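Local structure of mevalonate kinase, putative (Leishmania major, 2HFS) at residues 49-54 against 127-132; 56-61 against 80-85; 209-212 against 217-220. The protein probably phosphorylates (R)-mevalonate with ATP to give (R)-5-phosphomevalonate, an early step of isoprenoid and sterol biosynthesis, as a GHMP-family kinase. All blocks are in the same frame, centred on the assembly; numbering follows the deposited sequence.

Contact 1. Residues 49-54 against 127-132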
loop_
_atom_site.group_PDB
_atom_site.type_symbol
_atom_site.label_atom_id
_atom_site.label_comp_id
_atom_site.label_asym_id
_atom_site.label_seq_id
_atom_site.Cartn_x
_atom_site.Cartn_y
_atom_site.Cartn_z
ATOM N N LEU A 49 -2.076 -0.349 22.677
ATOM C CA LEU A 49 -1.095 -0.911 23.583
ATOM C C LEU A 49 -1.465 -0.667 25.042
ATOM O O LEU A 49 -2.068 0.342 25.368
ATOM C CB LEU A 49 0.266 -0.265 23.327
ATOM C CG LEU A 49 0.924 -0.510 21.973
ATOM C CD1 LEU A 49 2.226 0.275 21.964
ATOM C CD2 LEU A 49 1.202 -2.008 21.762
ATOM N N GLU A 50 -1.097 -1.606 25.901
ATOM C CA GLU A 50 -1.108 -1.384 27.338
ATOM C C GLU A 50 -0.037 -2.208 28.025
ATOM O O GLU A 50 0.400 -3.235 27.504
ATOM C CB GLU A 50 -2.469 -1.699 27.911
ATOM C CG GLU A 50 -2.943 -3.105 27.615
ATOM C CD GLU A 50 -4.320 -3.310 28.184
ATOM O OE1 GLU A 50 -5.291 -2.810 27.583
ATOM O OE2 GLU A 50 -4.414 -3.933 29.250
ATOM N N ILE A 51 0.381 -1.744 29.194
ATOM C CA ILE A 51 1.422 -2.405 29.970
ATOM C C ILE A 51 0.963 -3.776 30.428
ATOM O O ILE A 51 -0.239 -4.008 30.601
ATOM C CB ILE A 51 1.909 -1.486 31.128
ATOM C CG1 ILE A 51 0.774 -1.132 32.101
ATOM C CG2 ILE A 51 2.519 -0.206 30.554
ATOM C CD1 ILE A 51 1.231 -0.238 33.290
ATOM N N ASN A 52 1.909 -4.704 30.545
ATOM C CA ASN A 52 1.613 -6.064 30.982
ATOM C C ASN A 52 2.555 -6.348 32.151
ATOM O O ASN A 52 3.612 -6.920 31.962
ATOM C CB ASN A 52 1.821 -7.045 29.812
ATOM C CG ASN A 52 0.918 -8.289 29.896
ATOM O OD1 ASN A 52 -0.054 -8.328 30.654
ATOM N ND2 ASN A 52 1.231 -9.290 29.094
ATOM N N PRO A 53 2.214 -5.872 33.352
ATOM C CA PRO A 53 3.150 -5.964 34.476
ATOM C C PRO A 53 3.474 -7.411 34.783
ATOM O O PRO A 53 2.585 -8.259 34.734
ATOM C CB PRO A 53 2.378 -5.325 35.623
ATOM C CG PRO A 53 1.425 -4.464 34.970
ATOM C CD PRO A 53 0.953 -5.227 33.755
ATOM N N GLY A 54 4.755 -7.694 35.022
ATOM C CA GLY A 54 5.211 -9.030 35.380
ATOM C C GLY A 54 5.345 -10.029 34.247
ATOM O O GLY A 54 5.904 -11.106 34.443
ATOM N N SER A 127 4.892 5.585 20.416
ATOM C CA SER A 127 5.123 6.998 20.664
ATOM C C SER A 127 4.161 7.489 21.735
ATOM O O SER A 127 4.566 8.194 22.665
ATOM C CB SER A 127 4.951 7.827 19.385
ATOM O OG SER A 127 5.221 9.200 19.648
ATOM N N GLU A 128 2.890 7.103 21.621
ATOM C CA GLU A 128 1.938 7.498 22.652
ATOM C C GLU A 128 2.351 6.976 24.023
ATOM O O GLU A 128 2.494 7.750 24.965
ATOM C CB GLU A 128 0.507 7.061 22.356
ATOM C CG GLU A 128 -0.441 7.546 23.446
ATOM C CD GLU A 128 -1.911 7.303 23.193
ATOM O OE1 GLU A 128 -2.289 6.943 22.070
ATOM O OE2 GLU A 128 -2.700 7.492 24.148
ATOM N N LEU A 129 2.548 5.664 24.125
ATOM C CA LEU A 129 2.667 5.023 25.419
ATOM C C LEU A 129 3.946 5.439 26.126
ATOM O O LEU A 129 3.952 5.626 27.343
ATOM C CB LEU A 129 2.616 3.512 25.267
ATOM C CG LEU A 129 2.277 2.763 26.563
ATOM C CD1 LEU A 129 0.774 2.674 26.680
ATOM C CD2 LEU A 129 2.862 1.376 26.501
ATOM N N TYR A 130 5.016 5.603 25.347
ATOM C CA TYR A 130 6.312 6.039 25.866
ATOM C C TYR A 130 6.493 7.565 25.795
ATOM O O TYR A 130 7.549 8.103 26.173
ATOM C CB TYR A 130 7.439 5.262 25.156
ATOM C CG TYR A 130 7.404 3.788 25.537
ATOM C CD1 TYR A 130 8.215 3.296 26.550
ATOM C CD2 TYR A 130 6.513 2.901 24.910
ATOM C CE1 TYR A 130 8.161 1.943 26.925
ATOM C CE2 TYR A 130 6.439 1.558 25.285
ATOM C CZ TYR A 130 7.256 1.094 26.299
ATOM O OH TYR A 130 7.196 -0.237 26.639
ATOM N N GLN A 131 5.443 8.252 25.344
ATOM C CA GLN A 131 5.432 9.712 25.150
ATOM C C GLN A 131 6.697 10.205 24.448
ATOM O O GLN A 131 7.454 11.022 24.986
ATOM C CB GLN A 131 5.212 10.467 26.480
ATOM C CG GLN A 131 3.835 10.316 27.106
ATOM C CD GLN A 131 2.772 11.139 26.419
ATOM O OE1 GLN A 131 2.686 12.347 26.626
ATOM N NE2 GLN A 131 1.938 10.481 25.619
ATOM N N LEU A 132 6.911 9.708 23.233
ATOM C CA LEU A 132 8.143 9.993 22.503
ATOM C C LEU A 132 7.974 11.206 21.610
ATOM O O LEU A 132 8.968 11.746 21.107
ATOM C CB LEU A 132 8.567 8.793 21.650
ATOM C CG LEU A 132 8.748 7.454 22.370
ATOM C CD1 LEU A 132 9.001 6.344 21.375
ATOM C CD2 LEU A 132 9.866 7.533 23.438
#
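Leu129 reaches from the last turn of helix 114-130 to the end of strand 36-52, where it meets Leu49 and Ile51. This is helix-on-sheet packing in the N-terminal part of the GHMP kinase fold. The CA atoms of Leu49 and Leu129 are 7.3 Å apart. The side chain of Leu129 carries the whole contact, and its two methyl branches divide the work. CD1 lies against the backbone, 3.9 Å from Leu49 O. CD2 meets side chains: it is 4.4 Å from Leu49 CB and 4.4 Å from Ile51 CG2. A chi1 of -161° sets CG of Leu129 beside the carbonyl carbon and sends both methyls to the strand. The CB of Leu49 points toward the helix, and its side chain also packs on Phe122, Ala125 and Leu126 of helix 114-130 and on Met100. Ile51 offers only its CG2 branch. Leu98 of strand 97-103 also touches Leu129, and Val8 is joined to it by a backbone hydrogen bond. Glu128 turns to the same N-terminal segment, with a salt bridge to Lys9. Gln131 is the first residue to leave helical angles; its positive phi and two bonds back into the last turn make a Schellman motif. The Gln131 side chain folds back: NE2 donates to Glu128 O at 2.9 Å, nearly straight at 169°, in the carbonyl plane and on a lone pair. Glu128 O also accepts from Gln131 N.

Contact 2. Residues 56-61 against 80-85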
loop_
_atom_site.group_PDB
_atom_site.type_symbol
_atom_site.label_atom_id
_atom_site.label_comp_id
_atom_site.label_asym_id
_atom_site.label_seq_id
_atom_site.Cartn_x
_atom_site.Cartn_y
_atom_site.Cartn_z
ATOM N N PRO A 56 6.839 -10.597 30.589
ATOM C CA PRO A 56 7.823 -10.040 29.655
ATOM C C PRO A 56 7.356 -10.120 28.203
ATOM O O PRO A 56 6.474 -10.944 27.867
ATOM C CB PRO A 56 9.038 -10.960 29.834
ATOM C CG PRO A 56 8.781 -11.737 31.101
ATOM C CD PRO A 56 7.297 -11.867 31.190
ATOM N N GLY A 57 7.952 -9.280 27.359
ATOM C CA GLY A 57 7.707 -9.300 25.923
ATOM C C GLY A 57 6.397 -8.692 25.434
ATOM O O GLY A 57 5.664 -8.021 26.171
ATOM N N LEU A 58 6.119 -8.945 24.160
ATOM C CA LEU A 58 4.996 -8.341 23.457
ATOM C C LEU A 58 3.962 -9.414 23.144
ATOM O O LEU A 58 4.216 -10.341 22.366
ATOM C CB LEU A 58 5.487 -7.661 22.160
ATOM C CG LEU A 58 4.470 -6.942 21.269
ATOM C CD1 LEU A 58 3.925 -5.709 21.997
ATOM C CD2 LEU A 58 5.089 -6.567 19.920
ATOM N N GLN A 59 2.789 -9.278 23.746
ATOM C CA GLN A 59 1.699 -10.224 23.501
ATOM C C GLN A 59 0.810 -9.687 22.384
ATOM O O GLN A 59 0.235 -8.618 22.538
ATOM C CB GLN A 59 0.859 -10.421 24.762
ATOM C CG GLN A 59 1.644 -10.814 26.022
ATOM C CD GLN A 59 2.635 -11.949 25.796
ATOM O OE1 GLN A 59 2.294 -12.973 25.189
ATOM N NE2 GLN A 59 3.863 -11.769 26.280
ATOM N N VAL A 60 0.704 -10.414 21.274
ATOM C CA VAL A 60 -0.039 -9.894 20.116
ATOM C C VAL A 60 -1.403 -10.517 19.991
ATOM O O VAL A 60 -1.543 -11.753 19.906
ATOM C CB VAL A 60 0.708 -10.055 18.767
ATOM C CG1 VAL A 60 -0.146 -9.519 17.585
ATOM C CG2 VAL A 60 2.039 -9.348 18.788
ATOM N N ASP A 61 -2.398 -9.639 19.941
ATOM C CA ASP A 61 -3.792 -10.023 19.759
ATOM C C ASP A 61 -4.237 -9.401 18.440
ATOM O O ASP A 61 -4.731 -8.274 18.386
ATOM C CB ASP A 61 -4.610 -9.557 20.964
ATOM C CG ASP A 61 -6.083 -9.917 20.872
ATOM O OD1 ASP A 61 -6.501 -10.787 20.045
ATOM O OD2 ASP A 61 -6.900 -9.358 21.650
ATOM N N LYS A 80 9.650 -10.411 13.714
ATOM C CA LYS A 80 10.905 -9.710 13.446
ATOM C C LYS A 80 10.668 -8.207 13.281
ATOM O O LYS A 80 11.426 -7.393 13.814
ATOM C CB LYS A 80 11.612 -10.285 12.220
ATOM C CG LYS A 80 12.181 -11.694 12.419
ATOM C CD LYS A 80 12.952 -12.163 11.176
ATOM N N ALA A 81 9.600 -7.860 12.554
ATOM C CA ALA A 81 9.229 -6.471 12.285
ATOM C C ALA A 81 9.005 -5.681 13.577
ATOM O O ALA A 81 9.568 -4.602 13.769
ATOM C CB ALA A 81 7.959 -6.430 11.412
ATOM N N HIS A 82 8.181 -6.228 14.460
ATOM C CA HIS A 82 7.873 -5.566 15.724
ATOM C C HIS A 82 9.115 -5.388 16.599
ATOM O O HIS A 82 9.274 -4.355 17.263
ATOM C CB HIS A 82 6.804 -6.335 16.481
ATOM C CG HIS A 82 5.443 -6.205 15.887
ATOM N ND1 HIS A 82 4.388 -6.998 16.273
ATOM C CD2 HIS A 82 4.962 -5.371 14.933
ATOM C CE1 HIS A 82 3.311 -6.656 15.589
ATOM N NE2 HIS A 82 3.634 -5.668 14.769
ATOM N N GLN A 83 9.987 -6.394 16.609
ATOM C CA GLN A 83 11.191 -6.324 17.416
ATOM C C GLN A 83 12.130 -5.250 16.874
ATOM O O GLN A 83 12.771 -4.535 17.639
ATOM C CB GLN A 83 11.882 -7.692 17.538
ATOM C CG GLN A 83 12.994 -7.706 18.595
ATOM C CD GLN A 83 12.470 -7.344 19.976
ATOM O OE1 GLN A 83 11.566 -7.998 20.486
ATOM N NE2 GLN A 83 13.030 -6.298 20.575
ATOM N N LEU A 84 12.179 -5.121 15.552
ATOM C CA LEU A 84 12.972 -4.068 14.905
ATOM C C LEU A 84 12.556 -2.678 15.362
ATOM O O LEU A 84 13.402 -1.808 15.629
ATOM C CB LEU A 84 12.826 -4.182 13.399
ATOM C CG LEU A 84 13.814 -5.222 12.841
ATOM C CD1 LEU A 84 13.545 -5.492 11.392
ATOM C CD2 LEU A 84 15.246 -4.730 13.047
ATOM N N VAL A 85 11.240 -2.477 15.446
ATOM C CA VAL A 85 10.671 -1.204 15.896
ATOM C C VAL A 85 10.965 -0.966 17.383
ATOM O O VAL A 85 11.376 0.130 17.772
ATOM C CB VAL A 85 9.156 -1.138 15.612
ATOM C CG1 VAL A 85 8.512 0.147 16.221
ATOM C CG2 VAL A 85 8.904 -1.229 14.098
#
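Leu58 on strand 58-62 and His82 on helix 70-88 mark the closest approach of the two backbones, with their CA atoms 8.7 Å apart. At that separation the backbones do not meet, and side chains bridge the gap. Leu58 and Val60 alternate with Gln59 and both point toward the helix. Between them they meet a single residue, His82. Leu58 crosses the histidine side chain at about a right angle. Its CD2 branch does the touching, 3.7 Å from His82 ND1 and 3.8 Å from His82 CB. CD2 approaches the ring obliquely. Val60 comes instead to the ring edge, near its plane, with Val60 CG2 4.2 Å from His82 ND1. This branch lies beside the backbone N of Val60, while CG1 is anti to it (chi1 179°). The ND1 side of the imidazole is thus lined by aliphatic carbon. The other ring nitrogen, NE2, is hydrogen-bonded to Asp118 of helix 114-130, which would help fix the rotation of the ring. The ring also meets that of Phe122, with the planes at about 55°. The contact joins the first strand and the helix of a beta-alpha-beta unit completed by strand 97-103. Leu58 packs on Leu98 and Val60 on Ile102 of that parallel neighbour, while helix 114-130 borders the site through Asp118 and Phe122.

Contact 3. Residues 209-212 against 217-220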
loop_
_atom_site.group_PDB
_atom_site.type_symbol
_atom_site.label_atom_id
_atom_site.label_comp_id
_atom_site.label_asym_id
_atom_site.label_seq_id
_atom_site.Cartn_x
_atom_site.Cartn_y
_atom_site.Cartn_z
ATOM N N HIS A 209 14.164 -6.357 -15.360
ATOM C CA HIS A 209 15.558 -5.938 -15.633
ATOM C C HIS A 209 16.146 -6.711 -16.797
ATOM O O HIS A 209 16.806 -6.139 -17.672
ATOM C CB HIS A 209 16.452 -6.188 -14.424
ATOM C CG HIS A 209 16.421 -5.101 -13.391
ATOM N ND1 HIS A 209 16.771 -3.794 -13.665
ATOM C CD2 HIS A 209 16.137 -5.143 -12.068
ATOM C CE1 HIS A 209 16.670 -3.072 -12.561
ATOM N NE2 HIS A 209 16.290 -3.866 -11.577
ATOM N N LYS A 210 15.919 -8.020 -16.780
ATOM C CA LYS A 210 16.368 -8.909 -17.831
ATOM C C LYS A 210 15.761 -8.532 -19.195
ATOM O O LYS A 210 16.469 -8.482 -20.205
ATOM C CB LYS A 210 16.044 -10.359 -17.457
HETATM N N MSE A 211 14.461 -8.245 -19.227
HETATM C CA MSE A 211 13.848 -7.850 -20.494
HETATM C C MSE A 211 14.491 -6.572 -21.036
HETATM O O MSE A 211 14.693 -6.424 -22.243
HETATM C CB MSE A 211 12.343 -7.655 -20.340
HETATM C CG MSE A 211 11.689 -7.242 -21.651
HETATM SE SE MSE A 211 10.096 -6.228 -21.278
HETATM C CE MSE A 211 9.511 -5.836 -23.172
ATOM N N LYS A 212 14.801 -5.646 -20.142
ATOM C CA LYS A 212 15.507 -4.427 -20.516
ATOM C C LYS A 212 16.883 -4.758 -21.117
ATOM O O LYS A 212 17.214 -4.267 -22.197
ATOM C CB LYS A 212 15.648 -3.492 -19.320
ATOM C CG LYS A 212 16.104 -2.105 -19.692
ATOM C CD LYS A 212 16.200 -1.228 -18.455
ATOM C CE LYS A 212 16.551 0.188 -18.851
ATOM N NZ LYS A 212 16.682 1.131 -17.688
ATOM N N VAL A 217 16.170 -1.212 -26.621
ATOM C CA VAL A 217 15.422 -0.227 -27.403
ATOM C C VAL A 217 13.914 -0.369 -27.211
ATOM O O VAL A 217 13.228 0.649 -27.135
ATOM C CB VAL A 217 15.779 -0.188 -28.915
ATOM C CG1 VAL A 217 14.978 0.920 -29.613
ATOM C CG2 VAL A 217 17.266 0.073 -29.107
ATOM N N GLN A 218 13.403 -1.597 -27.122
ATOM C CA GLN A 218 11.961 -1.764 -26.915
ATOM C C GLN A 218 11.576 -1.265 -25.536
ATOM O O GLN A 218 10.608 -0.503 -25.398
ATOM C CB GLN A 218 11.462 -3.200 -27.127
ATOM C CG GLN A 218 9.913 -3.237 -27.253
ATOM C CD GLN A 218 9.293 -4.628 -27.475
ATOM O OE1 GLN A 218 9.805 -5.436 -28.248
ATOM N NE2 GLN A 218 8.164 -4.877 -26.818
ATOM N N PHE A 219 12.345 -1.673 -24.522
ATOM C CA PHE A 219 12.086 -1.242 -23.158
ATOM C C PHE A 219 12.082 0.292 -23.038
ATOM O O PHE A 219 11.141 0.869 -22.503
ATOM C CB PHE A 219 13.030 -1.887 -22.146
ATOM C CG PHE A 219 12.650 -1.601 -20.724
ATOM C CD1 PHE A 219 12.997 -0.394 -20.125
ATOM C CD2 PHE A 219 11.903 -2.523 -19.990
ATOM C CE1 PHE A 219 12.617 -0.119 -18.810
ATOM C CE2 PHE A 219 11.524 -2.249 -18.681
ATOM C CZ PHE A 219 11.887 -1.051 -18.097
ATOM N N LYS A 220 13.113 0.939 -23.571
ATOM C CA LYS A 220 13.184 2.391 -23.564
ATOM C C LYS A 220 11.946 2.988 -24.212
ATOM O O LYS A 220 11.444 4.018 -23.765
ATOM C CB LYS A 220 14.459 2.886 -24.268
ATOM C CG LYS A 220 14.578 4.404 -24.359
ATOM C CD LYS A 220 14.580 5.099 -22.997
ATOM C CE LYS A 220 14.918 6.585 -23.157
ATOM N NZ LYS A 220 14.618 7.355 -21.922
#
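This is a helix-to-helix contact across a short connection, mainly between Lys212 and Phe219. It joins the last part of helix 201-214 to the start of helix 216-239, and the centre of the contact lies about 26 Å from the centre of the chain. The two helices follow each other closely, and the CA atoms of Lys212 and Phe219 are 5.4 Å apart. Phe219 is buried and points back toward the first helix. The aliphatic chain of Lys212 runs over one face of its ring. Lys212 CG lies 3.9 Å from the ring centroid of Phe219 and 28° off the ring normal, a CH-pi contact. The closest pair is Lys212 CG and Phe219 CD1, at 3.6 Å. Further along, Lys212 CD is 3.7 Å from Phe219 CD1, and CE still follows the same side of the ring. With CG anti to the backbone N (chi1 -168°) and the rest of the chain extended, CB to CE run along the ring before the amine is reached. Helices 201-214 and 216-239 are consecutive helices joined by a very short link, and Phe219 packs in the angle between them. The lysine amine, NZ, is hydrogen-bonded to ND1 of His32, whose ring also meets that of Phe219 with the planes at about 50°. A second approach to Phe219 comes from selenomethionine Met211. Its SE sits at the ring edge, near the plane, 4.3 Å from Phe219 CD2. The face and the edge of one ring are therefore met by consecutive residues of the first helix. Beyond SE, the extended Met211 chain continues to Gln218 and crosses its side chain obliquely. Met211 CE ends 4.0 Å from Gln218 NE2, while Gln218 OE1 takes a weak hydrogen bond from Gln215 NE2.

Contacts 1 and 2 are neighbours, with centres about 12 Å apart. They touch where Asn52 ND2 packs 3.5 Å from Gln59 CG. Strands 36-52 and 58-62 follow each other and belong to the same mixed sheet. Along the chain, both segments of contact 2 fall between those of contact 1. Helices 70-88 and 114-130 thus both pack against the same sheet. Contact 3 comes later in sequence and joins helices 201-214 and 216-239. The centre of contact 3 is about 50 Å from that of contact 1 and about 42 Å from that of contact 2. Contacts 1 and 3 lie on opposite sides of the chain's centre, and contact 3 does not touch the mixed-sheet packing of the other two.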